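Local coordinates for xylose isomerase-like TIM barrel (Anabaena variabilis ATCC 29413, PDB 2QW5), which binds zinc and D-xylose within a TIM barrel and is probably an isomerase or epimerase acting on sugars or sugar phosphates, at residues K38-Q41 / R42-Y45; F266-P269 / I270-Y274; E320-K323 / V324-E328. All coordinates share one frame; numbering follows the deposited sequence. Where two conformers were deposited one is given.

Contact 1: residues K38-Q41 / R42-Y45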
loop_
_atom_site.group_PDB
_atom_site.type_symbol
_atom_site.label_atom_id
_atom_site.label_comp_id
_atom_site.label_asym_id
_atom_site.label_seq_id
_atom_site.Cartn_x
_atom_site.Cartn_y
_atom_site.Cartn_z
ATOM N N LYS A 38 9.451 -1.295 -39.300
ATOM C CA LYS A 38 9.645 -0.697 -40.627
ATOM C C LYS A 38 9.641 0.830 -40.611
ATOM O O LYS A 38 10.442 1.467 -41.323
ATOM C CB LYS A 38 8.628 -1.241 -41.638
ATOM C CG LYS A 38 8.923 -2.680 -42.008
ATOM C CD LYS A 38 8.021 -3.238 -43.078
ATOM C CE LYS A 38 8.587 -4.590 -43.531
ATOM N NZ LYS A 38 7.805 -5.297 -44.596
ATOM N N LYS A 39 8.776 1.414 -39.784
ATOM C CA LYS A 39 8.716 2.864 -39.626
ATOM C C LYS A 39 10.003 3.343 -38.993
ATOM O O LYS A 39 10.617 4.300 -39.443
ATOM C CB LYS A 39 7.525 3.258 -38.751
ATOM C CG LYS A 39 7.226 4.801 -38.716
ATOM C CD LYS A 39 6.682 5.352 -40.058
ATOM C CE LYS A 39 5.824 6.655 -39.949
ATOM N NZ LYS A 39 6.518 7.913 -39.501
ATOM N N LEU A 40 10.422 2.645 -37.940
ATOM C CA LEU A 40 11.615 3.037 -37.202
ATOM C C LEU A 40 12.875 2.931 -38.044
ATOM O O LEU A 40 13.731 3.798 -37.970
ATOM C CB LEU A 40 11.714 2.228 -35.893
ATOM C CG LEU A 40 10.615 2.628 -34.873
ATOM C CD1 LEU A 40 10.433 1.607 -33.782
ATOM C CD2 LEU A 40 10.881 3.988 -34.253
ATOM N N GLN A 41 12.964 1.873 -38.856
ATOM C CA GLN A 41 14.093 1.688 -39.793
ATOM C C GLN A 41 14.288 2.877 -40.709
ATOM O O GLN A 41 15.433 3.197 -41.018
ATOM C CB GLN A 41 13.904 0.463 -40.678
ATOM C CG GLN A 41 14.218 -0.826 -40.051
ATOM C CD GLN A 41 14.204 -1.935 -41.089
ATOM O OE1 GLN A 41 13.191 -2.162 -41.785
ATOM N NE2 GLN A 41 15.331 -2.593 -41.236
ATOM N N ARG A 42 13.185 3.512 -41.137
ATOM C CA ARG A 42 13.274 4.701 -42.002
ATOM C C ARG A 42 14.004 5.859 -41.312
ATOM O O ARG A 42 14.665 6.636 -41.983
ATOM C CB ARG A 42 11.904 5.137 -42.555
ATOM C CG ARG A 42 11.276 4.117 -43.496
ATOM C CD ARG A 42 10.155 4.729 -44.329
ATOM N NE ARG A 42 9.548 3.769 -45.260
ATOM C CZ ARG A 42 10.056 3.370 -46.436
ATOM N NH1 ARG A 42 11.249 3.796 -46.882
ATOM N NH2 ARG A 42 9.369 2.498 -47.177
ATOM N N PHE A 43 13.922 5.947 -39.978
ATOM C CA PHE A 43 14.660 6.959 -39.211
ATOM C C PHE A 43 16.136 6.613 -39.018
ATOM O O PHE A 43 16.900 7.450 -38.538
ATOM C CB PHE A 43 14.058 7.173 -37.803
ATOM C CG PHE A 43 12.589 7.484 -37.792
ATOM C CD1 PHE A 43 11.997 8.281 -38.783
ATOM C CD2 PHE A 43 11.799 7.041 -36.737
ATOM C CE1 PHE A 43 10.626 8.576 -38.753
ATOM C CE2 PHE A 43 10.419 7.326 -36.687
ATOM C CZ PHE A 43 9.829 8.100 -37.715
ATOM N N GLY A 44 16.515 5.375 -39.336
ATOM C CA GLY A 44 17.892 4.904 -39.272
ATOM C C GLY A 44 18.201 3.847 -38.236
ATOM O O GLY A 44 19.349 3.462 -38.100
ATOM N N TYR A 45 17.200 3.377 -37.506
ATOM C CA TYR A 45 17.409 2.336 -36.487
ATOM C C TYR A 45 17.694 1.026 -37.196
ATOM O O TYR A 45 17.011 0.697 -38.168
ATOM C CB TYR A 45 16.190 2.209 -35.554
ATOM C CG TYR A 45 16.020 3.392 -34.618
ATOM C CD1 TYR A 45 16.857 3.530 -33.504
ATOM C CD2 TYR A 45 15.006 4.360 -34.815
ATOM C CE1 TYR A 45 16.733 4.603 -32.645
ATOM C CE2 TYR A 45 14.849 5.432 -33.944
ATOM C CZ TYR A 45 15.705 5.536 -32.838
ATOM O OH TYR A 45 15.600 6.607 -31.973
HETATM O O HOH W 1 18.122 1.469 -41.022
#
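Leu40 O is the hub where the last turn of this helix meets the chain that leaves it. Phe43 N donates to Leu40 O at 2.9 Å, while the ring of Tyr45 brings an edge to the same oxygen, Tyr45 CD2 lying 3.4 Å from Leu40 O in the plane of the ring. The leucine side chain meets both aromatics: its CD2 touches Phe43 CD2 at 4.0 Å, the two side chains crossing at a slant, and its CB touches Tyr45 CD2. Phe43 CG stands beside its own backbone N (chi1 -54°), which folds the ring back along the helix so that Lys39 O sits over the centre of one face. Lys39, bent about CB-CG and again about CD-CE, brings NZ within 3.8 Å of Phe43 CZ.

Further backbone bonds and a water position this shell. Gly44 N bonds to Gln41 O at 3.0 Å, and Gly44 has a positive phi of 113°, so the helix closes in a Schellman motif; a CB there would jam against the preceding carbonyl oxygen. A water donates to both Gln41 O and Tyr45 O, bridging the turn. The bonds from Arg42 N to Lys38 O and Lys39 O are weak.

Beyond this turn, which links helix 27-42 to strand 47-51, Leu40 and Tyr45 pack on strand 11-14, and Tyr45 OH bonds to Ala318 O of helix 314-332.

Contact 2: residues F266-P269 / I270-Y274; sequences FLTP and IVKVY
Ile270 lays its CD1 methyl over one face of the Phe266 ring, a CH-pi contact with the carbon 3.8 Å from the ring centroid and 21° off the ring normal. The methyl is displaced toward the rim, so Phe266 CZ, at 3.6 Å, is among the ring atoms nearest to Ile270 CD1. With CG pointing opposite the backbone N (chi1 179°), Phe266 swings its ring to meet that methyl. Were the ring cut back to an alanine, Ile270 CD1 would probably lose the surface it rests on, and a gap would be likely to open beside Phe230, whose ring also meets that of Phe266. A looser apolar pair joins Leu267 CB to Val271 CG1 at 4.4 Å.

Thr268 and Lys272 make a side-by-side van der Waals contact, pointing the same way, with Thr268 CG2 3.8 Å from Lys272 CE. The threonine hydroxyl turns back instead to Lys264 O.

Among the hydrogen bonds, Val271 N reaches Leu267 O at 2.9 Å. Pro269 has no N-H to give to the turn before, and the helix is kinked there. Phe266 O is buried without a polar partner, with Ile270 CD1 3.4 Å away.

Ile270 also packs on Val246 of strand 243-248 and Phe230 of helix 227-240, and the Phe266 side chain lies about 6 Å from that of the zinc ligand Asp216. The kinked helix 263-273 thus fills the crossover of a beta-alpha-beta unit of the TIM barrel, between strands 243-248 and 278-280.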
loop_
_atom_site.group_PDB
_atom_site.type_symbol
_atom_site.label_atom_id
_atom_site.label_comp_id
_atom_site.label_asym_id
_atom_site.label_seq_id
_atom_site.Cartn_x
_atom_site.Cartn_y
_atom_site.Cartn_z
ATOM N N PHE A 266 29.601 11.460 -20.745
ATOM C CA PHE A 266 29.133 10.077 -20.714
ATOM C C PHE A 266 29.695 9.288 -21.904
ATOM O O PHE A 266 30.237 8.218 -21.721
ATOM C CB PHE A 266 27.592 10.008 -20.710
ATOM C CG PHE A 266 27.066 8.615 -20.703
ATOM C CD1 PHE A 266 27.134 7.846 -19.531
ATOM C CD2 PHE A 266 26.551 8.033 -21.874
ATOM C CE1 PHE A 266 26.668 6.527 -19.516
ATOM C CE2 PHE A 266 26.093 6.705 -21.882
ATOM C CZ PHE A 266 26.141 5.951 -20.681
ATOM N N LEU A 267 29.547 9.809 -23.121
ATOM C CA LEU A 267 29.962 9.068 -24.307
ATOM C C LEU A 267 31.450 9.063 -24.635
ATOM O O LEU A 267 31.918 8.092 -25.246
ATOM C CB LEU A 267 29.192 9.525 -25.569
ATOM C CG LEU A 267 27.709 9.168 -25.756
ATOM C CD1 LEU A 267 27.269 9.779 -27.031
ATOM C CD2 LEU A 267 27.469 7.671 -25.778
ATOM N N THR A 268 32.173 10.121 -24.305
ATOM C CA THR A 268 33.599 10.183 -24.669
ATOM C C THR A 268 34.413 8.965 -24.187
ATOM O O THR A 268 35.054 8.331 -25.009
ATOM C CB THR A 268 34.247 11.512 -24.270
ATOM O OG1 THR A 268 33.607 12.546 -25.025
ATOM C CG2 THR A 268 35.754 11.486 -24.552
ATOM N N PRO A 269 34.353 8.616 -22.878
ATOM C CA PRO A 269 35.119 7.440 -22.449
ATOM C C PRO A 269 34.654 6.108 -23.040
ATOM O O PRO A 269 35.482 5.203 -23.250
ATOM C CB PRO A 269 34.984 7.459 -20.920
ATOM C CG PRO A 269 33.829 8.339 -20.631
ATOM C CD PRO A 269 33.695 9.296 -21.750
ATOM N N ILE A 270 33.357 5.997 -23.324
ATOM C CA ILE A 270 32.766 4.779 -23.861
ATOM C C ILE A 270 33.173 4.553 -25.309
ATOM O O ILE A 270 33.611 3.460 -25.651
ATOM C CB ILE A 270 31.207 4.800 -23.750
ATOM C CG1 ILE A 270 30.789 4.693 -22.262
ATOM C CG2 ILE A 270 30.587 3.660 -24.560
ATOM C CD1 ILE A 270 29.298 4.972 -22.007
ATOM N N VAL A 271 33.017 5.577 -26.155
ATOM C CA VAL A 271 33.352 5.440 -27.596
ATOM C C VAL A 271 34.847 5.059 -27.835
ATOM O O VAL A 271 35.139 4.388 -28.797
ATOM C CB VAL A 271 32.902 6.654 -28.469
ATOM C CG1 VAL A 271 31.390 6.853 -28.347
ATOM C CG2 VAL A 271 33.648 7.894 -28.104
ATOM N N LYS A 272 35.745 5.429 -26.923
ATOM C CA LYS A 272 37.141 5.019 -26.994
ATOM C C LYS A 272 37.366 3.522 -26.916
ATOM O O LYS A 272 38.291 3.045 -27.547
ATOM C CB LYS A 272 37.976 5.672 -25.879
ATOM C CG LYS A 272 38.190 7.163 -26.116
ATOM C CD LYS A 272 38.862 7.950 -24.963
ATOM C CE LYS A 272 38.842 9.475 -25.303
ATOM N NZ LYS A 272 39.369 10.355 -24.223
ATOM N N VAL A 273 36.557 2.798 -26.137
ATOM C CA VAL A 273 36.742 1.356 -25.886
ATOM C C VAL A 273 35.600 0.410 -26.265
ATOM O O VAL A 273 35.756 -0.785 -26.140
ATOM C CB VAL A 273 37.029 1.103 -24.383
ATOM C CG1 VAL A 273 38.197 1.992 -23.905
ATOM C CG2 VAL A 273 35.771 1.351 -23.520
ATOM N N TYR A 274 34.470 0.943 -26.710
ATOM C CA TYR A 274 33.272 0.176 -27.006
ATOM C C TYR A 274 32.916 0.432 -28.440
ATOM O O TYR A 274 32.836 1.580 -28.822
ATOM C CB TYR A 274 32.120 0.663 -26.103
ATOM C CG TYR A 274 30.797 -0.016 -26.369
ATOM C CD1 TYR A 274 30.554 -1.335 -25.931
ATOM C CD2 TYR A 274 29.789 0.642 -27.084
ATOM C CE1 TYR A 274 29.329 -1.966 -26.197
ATOM C CE2 TYR A 274 28.599 0.031 -27.344
ATOM C CZ TYR A 274 28.364 -1.279 -26.893
ATOM O OH TYR A 274 27.165 -1.869 -27.180
#

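Contact 3: residues E320-K323 / V324-E328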
loop_
_atom_site.group_PDB
_atom_site.type_symbol
_atom_site.label_atom_id
_atom_site.label_comp_id
_atom_site.label_asym_id
_atom_site.label_seq_id
_atom_site.Cartn_x
_atom_site.Cartn_y
_atom_site.Cartn_z
ATOM N N GLU A 320 13.573 12.125 -33.260
ATOM C CA GLU A 320 14.410 13.145 -32.605
ATOM C C GLU A 320 15.498 12.498 -31.767
ATOM O O GLU A 320 16.583 13.067 -31.641
ATOM C CB GLU A 320 13.580 14.049 -31.680
ATOM C CG GLU A 320 12.557 14.920 -32.381
ATOM C CD GLU A 320 13.163 16.030 -33.250
ATOM O OE1 GLU A 320 14.237 16.582 -32.916
ATOM O OE2 GLU A 320 12.541 16.363 -34.283
ATOM N N ALA A 321 15.188 11.335 -31.192
ATOM C CA ALA A 321 16.155 10.583 -30.329
ATOM C C ALA A 321 17.417 10.124 -31.132
ATOM O O ALA A 321 18.561 10.304 -30.687
ATOM C CB ALA A 321 15.435 9.380 -29.668
ATOM N N ILE A 322 17.190 9.535 -32.313
ATOM C CA ILE A 322 18.297 9.075 -33.163
ATOM C C ILE A 322 19.060 10.287 -33.711
ATOM O O ILE A 322 20.268 10.226 -33.781
ATOM C CB ILE A 322 17.866 8.074 -34.277
ATOM C CG1 ILE A 322 19.082 7.503 -35.031
ATOM C CG2 ILE A 322 16.828 8.701 -35.248
ATOM C CD1 ILE A 322 18.807 6.116 -35.693
ATOM N N LYS A 323 18.346 11.370 -34.079
ATOM C CA LYS A 323 18.967 12.595 -34.584
ATOM C C LYS A 323 19.920 13.193 -33.549
ATOM O O LYS A 323 21.096 13.441 -33.863
ATOM C CB LYS A 323 17.917 13.597 -35.082
ATOM C CG LYS A 323 17.239 13.171 -36.412
ATOM C CD LYS A 323 16.033 14.069 -36.737
ATOM C CE LYS A 323 15.333 13.759 -38.087
ATOM N NZ LYS A 323 16.081 14.149 -39.329
ATOM N N VAL A 324 19.459 13.351 -32.309
ATOM C CA VAL A 324 20.335 13.876 -31.236
ATOM C C VAL A 324 21.519 12.950 -30.947
ATOM O O VAL A 324 22.635 13.428 -30.815
ATOM C CB VAL A 324 19.573 14.325 -29.929
ATOM C CG1 VAL A 324 19.020 13.131 -29.112
ATOM C CG2 VAL A 324 20.515 15.144 -29.053
ATOM N N THR A 325 21.278 11.636 -30.854
ATOM C CA THR A 325 22.336 10.640 -30.581
ATOM C C THR A 325 23.443 10.711 -31.645
ATOM O O THR A 325 24.631 10.724 -31.312
ATOM C CB THR A 325 21.760 9.195 -30.485
ATOM O OG1 THR A 325 20.734 9.159 -29.471
ATOM C CG2 THR A 325 22.855 8.155 -30.189
ATOM N N ARG A 326 23.047 10.766 -32.916
ATOM C CA ARG A 326 24.012 10.885 -34.028
ATOM C C ARG A 326 24.760 12.227 -34.032
ATOM O O ARG A 326 25.983 12.237 -34.282
ATOM C CB ARG A 326 23.342 10.642 -35.400
ATOM C CG ARG A 326 22.962 9.216 -35.584
ATOM C CD ARG A 326 22.972 8.773 -37.020
ATOM N NE ARG A 326 22.737 7.327 -37.175
ATOM C CZ ARG A 326 23.635 6.351 -36.940
ATOM N NH1 ARG A 326 24.858 6.581 -36.420
ATOM N NH2 ARG A 326 23.258 5.093 -37.173
ATOM N N LYS A 327 24.050 13.316 -33.696
ATOM C CA LYS A 327 24.627 14.648 -33.609
ATOM C C LYS A 327 25.724 14.663 -32.562
ATOM O O LYS A 327 26.821 15.158 -32.795
ATOM C CB LYS A 327 23.578 15.703 -33.225
ATOM C CG LYS A 327 24.021 17.128 -33.574
ATOM C CD LYS A 327 23.046 18.271 -33.232
ATOM C CE LYS A 327 23.301 18.901 -31.847
ATOM N NZ LYS A 327 22.922 18.017 -30.704
ATOM N N GLU A 328 25.421 14.082 -31.415
ATOM C CA GLU A 328 26.341 14.052 -30.275
ATOM C C GLU A 328 27.496 13.097 -30.455
ATOM O O GLU A 328 28.611 13.369 -29.977
ATOM C CB GLU A 328 25.548 13.755 -29.001
ATOM C CG GLU A 328 24.544 14.887 -28.670
ATOM C CD GLU A 328 25.196 16.213 -28.312
ATOM O OE1 GLU A 328 26.345 16.233 -27.800
ATOM O OE2 GLU A 328 24.523 17.240 -28.537
#
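Arg326 extends outward from the helix beside Ile322, and most of its chain lies against that one residue before the tip leaves for another. CB and CG lie against the carbonyl of the preceding turn, with Arg326 CG 3.4 Å from Ile322 O, the same oxygen that takes the backbone bond from Arg326 N at 3.0 Å. CG stands beside the backbone N (chi1 -70°), and the chain then extends to NE, which comes within 4.2 Å of Ile322 CG1; the isoleucine approaches the guanidinium obliquely. At the tip, NH2 donates to Ser9 O, so a side chain that begins in aliphatic packing ends by tying the helix to the segment that leads into strand 11-14.

Thr325 illustrates a different principle, that of a helical hydroxyl turning back to the carbonyl four residues earlier. Its OG1 lies opposite its own carbonyl carbon (chi1 -56°) and donates to Ala321 O at 2.7 Å. Thr325 N reaches Ala321 O as well, at 3.0 Å, but from the other face of the carbonyl plane, so that oxygen is gripped by two donors and the buried hydroxyl is satisfied within its own helix. Val324 adds apolar cover to the same acceptor: its CG1, set between the backbone N and the carbonyl carbon, lies 3.3 Å from Ala321 O.

On the outer side, Lys327 bends about its CG-CD and CD-CE bonds so that NZ forms a salt bridge with Glu328 OE2 at 2.8 Å, an oxygen that also pairs with Lys331.

Helix 314-332 thus covers the barrel where its last and first strands adjoin: Ala321 and Thr325 pack on Val280 of strand 278-280, Ile322, Thr325 and Arg326 on Ile11 of strand 11-14, and Val324 touches Trp263 of helix 263-273.

Overall arrangement
All three are local contacts on or at the end of outer-layer helices. Contact 2 has the most buried residues, four of eight touching against three in contact 3 and two in contact 1, and its nearest side chain is about 10 Å from the zinc, against 14 Å for contact 3. Contact 1 ends a helix, with backbone capping, glycine and two aromatics; contact 2 bends one at a proline and relies on apolar packing; contact 3 continues one regularly, with charged groups outside. Contacts 1 and 3 touch, Gly44 C lying 3.5 Å from Ile322 CD1, and both pack on strand 11-14. Helix 314-332 of contact 3 also touches helix 263-273 of contact 2.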